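Local coordinates for protein putative exonuclease (Eubacterium rectale, PDB 3L0A) that binds a zinc ion and is probably a hydrolase, perhaps an exonuclease, with a PDDEXK-like domain, at residues P190-G195 / I204-V209. Numbering follows the deposited sequence.
Sequences PFFIAG and IRIIHV
Ile193 and Ile207 exchange a reciprocal pair of backbone hydrogen bonds, Ile207 N to Ile193 O at 2.8 Å and Ile193 N to Ile207 O at 2.9 Å, Gly195 and Arg205 form a second such pair, and the two antiparallel strands run at 157° to each other. The non-hydrogen-bonded pair Ala194/Ile206 lies between them, and the other, Phe192/His208, follows on the far side of Ile193/Ile207. The Phe192 ring reaches obliquely across to the second strand: its CE2 comes to 3.6 Å from His208 CB, and its CD2 to 3.7 Å from Ile206 CG2. CG of His208 is anti to the backbone N (chi1 -174°), which sets it beside the Phe192 ring; the ring planes meet obliquely at 35°, and CD2 of His208 sits over one phenyl face, displaced toward the rim. An alanine in place of Phe192 would probably leave this imidazole face and Ile206 CG2 without their phenyl neighbour and open a gap between them. A water in the imidazole plane lies 2.8 Å from His208 NE2 and also joins Phe191 N to Val209 O. The strands form a beta hairpin within the mixed sheet of the PDDEXK-like domain; strand 140-147 runs parallel to 191-197 on its other side, while Ile207 and His208 extend the sheet into a second subunit. On the face covered by helix 105-110, Ile206 CD1 approaches the first strand, 3.5 Å from Ala194 CB, and both side chains pack on Phe107. On the opposite face, Val209 CG2 touches Ile193 CD1 and, at 4.0 Å, the Phe191 ring edge at CD2.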
ATOM      1  N   PRO A 190      -5.229 -18.971  32.901  1.00 19.47           N
ATOM      2  CA  PRO A 190      -5.340 -18.839  31.457  1.00 18.63           C
ATOM      3  C   PRO A 190      -5.157 -17.390  30.974  1.00 18.75           C
ATOM      4  O   PRO A 190      -5.445 -16.429  31.712  1.00 17.25           O
ATOM      5  CB  PRO A 190      -6.770 -19.330  31.173  1.00 18.35           C
ATOM      6  CG  PRO A 190      -7.505 -19.094  32.388  1.00 18.51           C
ATOM      7  CD  PRO A 190      -6.544 -19.269  33.509  1.00 19.07           C
ATOM      8  N   PHE A 191      -4.693 -17.246  29.726  1.00 18.93           N
ATOM      9  CA  PHE A 191      -4.388 -15.955  29.153  1.00 18.47           C
ATOM     10  C   PHE A 191      -5.288 -15.738  27.943  1.00 18.96           C
ATOM     11  O   PHE A 191      -5.369 -16.593  27.049  1.00 18.41           O
ATOM     12  CB  PHE A 191      -2.917 -15.902  28.759  1.00 18.80           C
ATOM     13  CG  PHE A 191      -2.485 -14.571  28.220  1.00 17.86           C
ATOM     14  CD1 PHE A 191      -2.266 -13.504  29.071  1.00 14.62           C
ATOM     15  CD2 PHE A 191      -2.286 -14.388  26.857  1.00 18.08           C
ATOM     16  CE1 PHE A 191      -1.908 -12.260  28.579  1.00 15.21           C
ATOM     17  CE2 PHE A 191      -1.909 -13.175  26.363  1.00 18.88           C
ATOM     18  CZ  PHE A 191      -1.704 -12.099  27.230  1.00 18.70           C
ATOM     19  N   PHE A 192      -5.971 -14.589  27.962  1.00 19.55           N
ATOM     20  CA  PHE A 192      -6.865 -14.128  26.913  1.00 19.63           C
ATOM     21  C   PHE A 192      -6.446 -12.745  26.419  1.00 19.51           C
ATOM     22  O   PHE A 192      -6.111 -11.864  27.219  1.00 20.54           O
ATOM     23  CB  PHE A 192      -8.270 -13.994  27.459  1.00 19.85           C
ATOM     24  CG  PHE A 192      -8.848 -15.268  28.012  1.00 19.91           C
ATOM     25  CD1 PHE A 192      -8.677 -15.600  29.351  1.00 18.16           C
ATOM     26  CD2 PHE A 192      -9.599 -16.118  27.195  1.00 20.37           C
ATOM     27  CE1 PHE A 192      -9.218 -16.788  29.869  1.00 18.83           C
ATOM     28  CE2 PHE A 192     -10.183 -17.287  27.717  1.00 20.12           C
ATOM     29  CZ  PHE A 192      -9.979 -17.620  29.059  1.00 18.74           C
ATOM     30  N   ILE A 193      -6.462 -12.576  25.104  1.00 18.66           N
ATOM     31  CA  ILE A 193      -6.362 -11.278  24.457  1.00 18.01           C
ATOM     32  C   ILE A 193      -7.754 -10.798  24.127  1.00 18.10           C
ATOM     33  O   ILE A 193      -8.560 -11.524  23.523  1.00 17.79           O
ATOM     34  CB  ILE A 193      -5.510 -11.367  23.182  1.00 18.31           C
ATOM     35  CG1 ILE A 193      -4.037 -11.594  23.574  1.00 17.41           C
ATOM     36  CG2 ILE A 193      -5.661 -10.098  22.340  1.00 16.52           C
ATOM     37  CD1 ILE A 193      -3.152 -12.133  22.457  1.00 18.74           C
ATOM     38  N   ALA A 194      -8.079  -9.597  24.581  1.00 17.93           N
ATOM     39  CA  ALA A 194      -9.375  -9.012  24.287  1.00 17.65           C
ATOM     40  C   ALA A 194      -9.107  -8.064  23.129  1.00 17.98           C
ATOM     41  O   ALA A 194      -8.671  -6.931  23.336  1.00 18.67           O
ATOM     42  CB  ALA A 194      -9.937  -8.267  25.525  1.00 17.20           C
ATOM     43  N   GLY A 195      -9.313  -8.538  21.905  1.00 17.88           N
ATOM     44  CA  GLY A 195      -8.979  -7.766  20.732  1.00 17.97           C
ATOM     45  C   GLY A 195     -10.114  -6.952  20.131  1.00 18.61           C
ATOM     46  O   GLY A 195     -11.269  -7.444  20.027  1.00 17.62           O
ATOM     47  N   ILE A 204     -14.605  -7.479  17.052  1.00 22.44           N
ATOM     48  CA  ILE A 204     -14.287  -7.806  18.446  1.00 21.62           C
ATOM     49  C   ILE A 204     -14.266  -9.324  18.697  1.00 21.59           C
ATOM     50  O   ILE A 204     -15.187 -10.035  18.224  1.00 21.56           O
ATOM     51  CB  ILE A 204     -15.291  -7.168  19.496  1.00 21.69           C
ATOM     52  CG1 ILE A 204     -16.655  -7.886  19.483  1.00 20.98           C
ATOM     53  CG2 ILE A 204     -15.407  -5.645  19.306  1.00 23.10           C
ATOM     54  CD1 ILE A 204     -17.763  -7.191  20.229  1.00 14.01           C
ATOM     55  N   ARG A 205     -13.260  -9.777  19.481  1.00 20.84           N
ATOM     56  CA  ARG A 205     -13.061 -11.179  19.882  1.00 20.50           C
ATOM     57  C   ARG A 205     -12.353 -11.266  21.221  1.00 20.01           C
ATOM     58  O   ARG A 205     -11.438 -10.490  21.485  1.00 20.60           O
ATOM     59  CB  ARG A 205     -12.128 -11.923  18.902  1.00 20.34           C
ATOM     60  CG  ARG A 205     -12.633 -12.191  17.516  1.00 19.38           C
ATOM     61  CD  ARG A 205     -13.846 -13.025  17.483  1.00 22.74           C
ATOM     62  NE  ARG A 205     -14.284 -13.273  16.105  1.00 24.23           N
ATOM     63  CZ  ARG A 205     -15.313 -14.071  15.797  1.00 25.74           C
ATOM     64  NH1 ARG A 205     -16.007 -14.688  16.752  1.00 26.50           N
ATOM     65  NH2 ARG A 205     -15.653 -14.264  14.529  1.00 24.70           N
ATOM     66  N   ILE A 206     -12.724 -12.259  22.021  1.00 19.57           N
ATOM     67  CA  ILE A 206     -11.903 -12.764  23.125  1.00 19.13           C
ATOM     68  C   ILE A 206     -11.123 -13.974  22.614  1.00 19.69           C
ATOM     69  O   ILE A 206     -11.724 -14.937  22.144  1.00 22.33           O
ATOM     70  CB  ILE A 206     -12.787 -13.185  24.324  1.00 18.84           C
ATOM     71  CG1 ILE A 206     -13.455 -11.965  24.970  1.00 17.85           C
ATOM     72  CG2 ILE A 206     -11.957 -13.854  25.395  1.00 19.13           C
ATOM     73  CD1 ILE A 206     -12.426 -10.779  25.357  1.00 15.19           C
ATOM     74  N   ILE A 207      -9.788 -13.938  22.656  1.00 20.01           N
ATOM     75  CA  ILE A 207      -8.977 -15.040  22.135  1.00 18.99           C
ATOM     76  C   ILE A 207      -8.168 -15.710  23.259  1.00 18.57           C
ATOM     77  O   ILE A 207      -7.278 -15.084  23.834  1.00 18.78           O
ATOM     78  CB  ILE A 207      -8.013 -14.556  21.078  1.00 19.22           C
ATOM     79  CG1 ILE A 207      -8.761 -13.795  19.987  1.00 20.62           C
ATOM     80  CG2 ILE A 207      -7.211 -15.740  20.458  1.00 17.70           C
ATOM     81  CD1 ILE A 207      -8.140 -12.520  19.582  1.00 17.42           C
ATOM     82  N   HIS A 208      -8.466 -16.978  23.544  1.00 17.80           N
ATOM     83  CA  HIS A 208      -7.673 -17.788  24.492  1.00 17.70           C
ATOM     84  C   HIS A 208      -6.400 -18.314  23.810  1.00 17.77           C
ATOM     85  O   HIS A 208      -6.468 -19.037  22.798  1.00 17.76           O
ATOM     86  CB  HIS A 208      -8.504 -18.936  24.977  1.00 17.14           C
ATOM     87  CG  HIS A 208      -7.863 -19.758  26.054  1.00 18.40           C
ATOM     88  ND1 HIS A 208      -8.424 -20.931  26.518  1.00 15.98           N
ATOM     89  CD2 HIS A 208      -6.697 -19.599  26.728  1.00 16.96           C
ATOM     90  CE1 HIS A 208      -7.615 -21.461  27.424  1.00 18.29           C
ATOM     91  NE2 HIS A 208      -6.552 -20.682  27.550  1.00 16.18           N
ATOM     92  N   VAL A 209      -5.250 -17.922  24.353  1.00 17.74           N
ATOM     93  CA  VAL A 209      -3.936 -18.413  23.899  1.00 17.57           C
ATOM     94  C   VAL A 209      -3.568 -19.582  24.816  1.00 17.91           C
ATOM     95  O   VAL A 209      -3.275 -19.380  25.981  1.00 18.41           O
ATOM     96  CB  VAL A 209      -2.863 -17.298  23.993  1.00 18.55           C
ATOM     97  CG1 VAL A 209      -1.534 -17.770  23.409  1.00 16.45           C
ATOM     98  CG2 VAL A 209      -3.338 -16.002  23.309  1.00 15.98           C
TER
HETATM   99  O   HOH W   1      -3.964 -20.064  28.561  1.00 24.36           O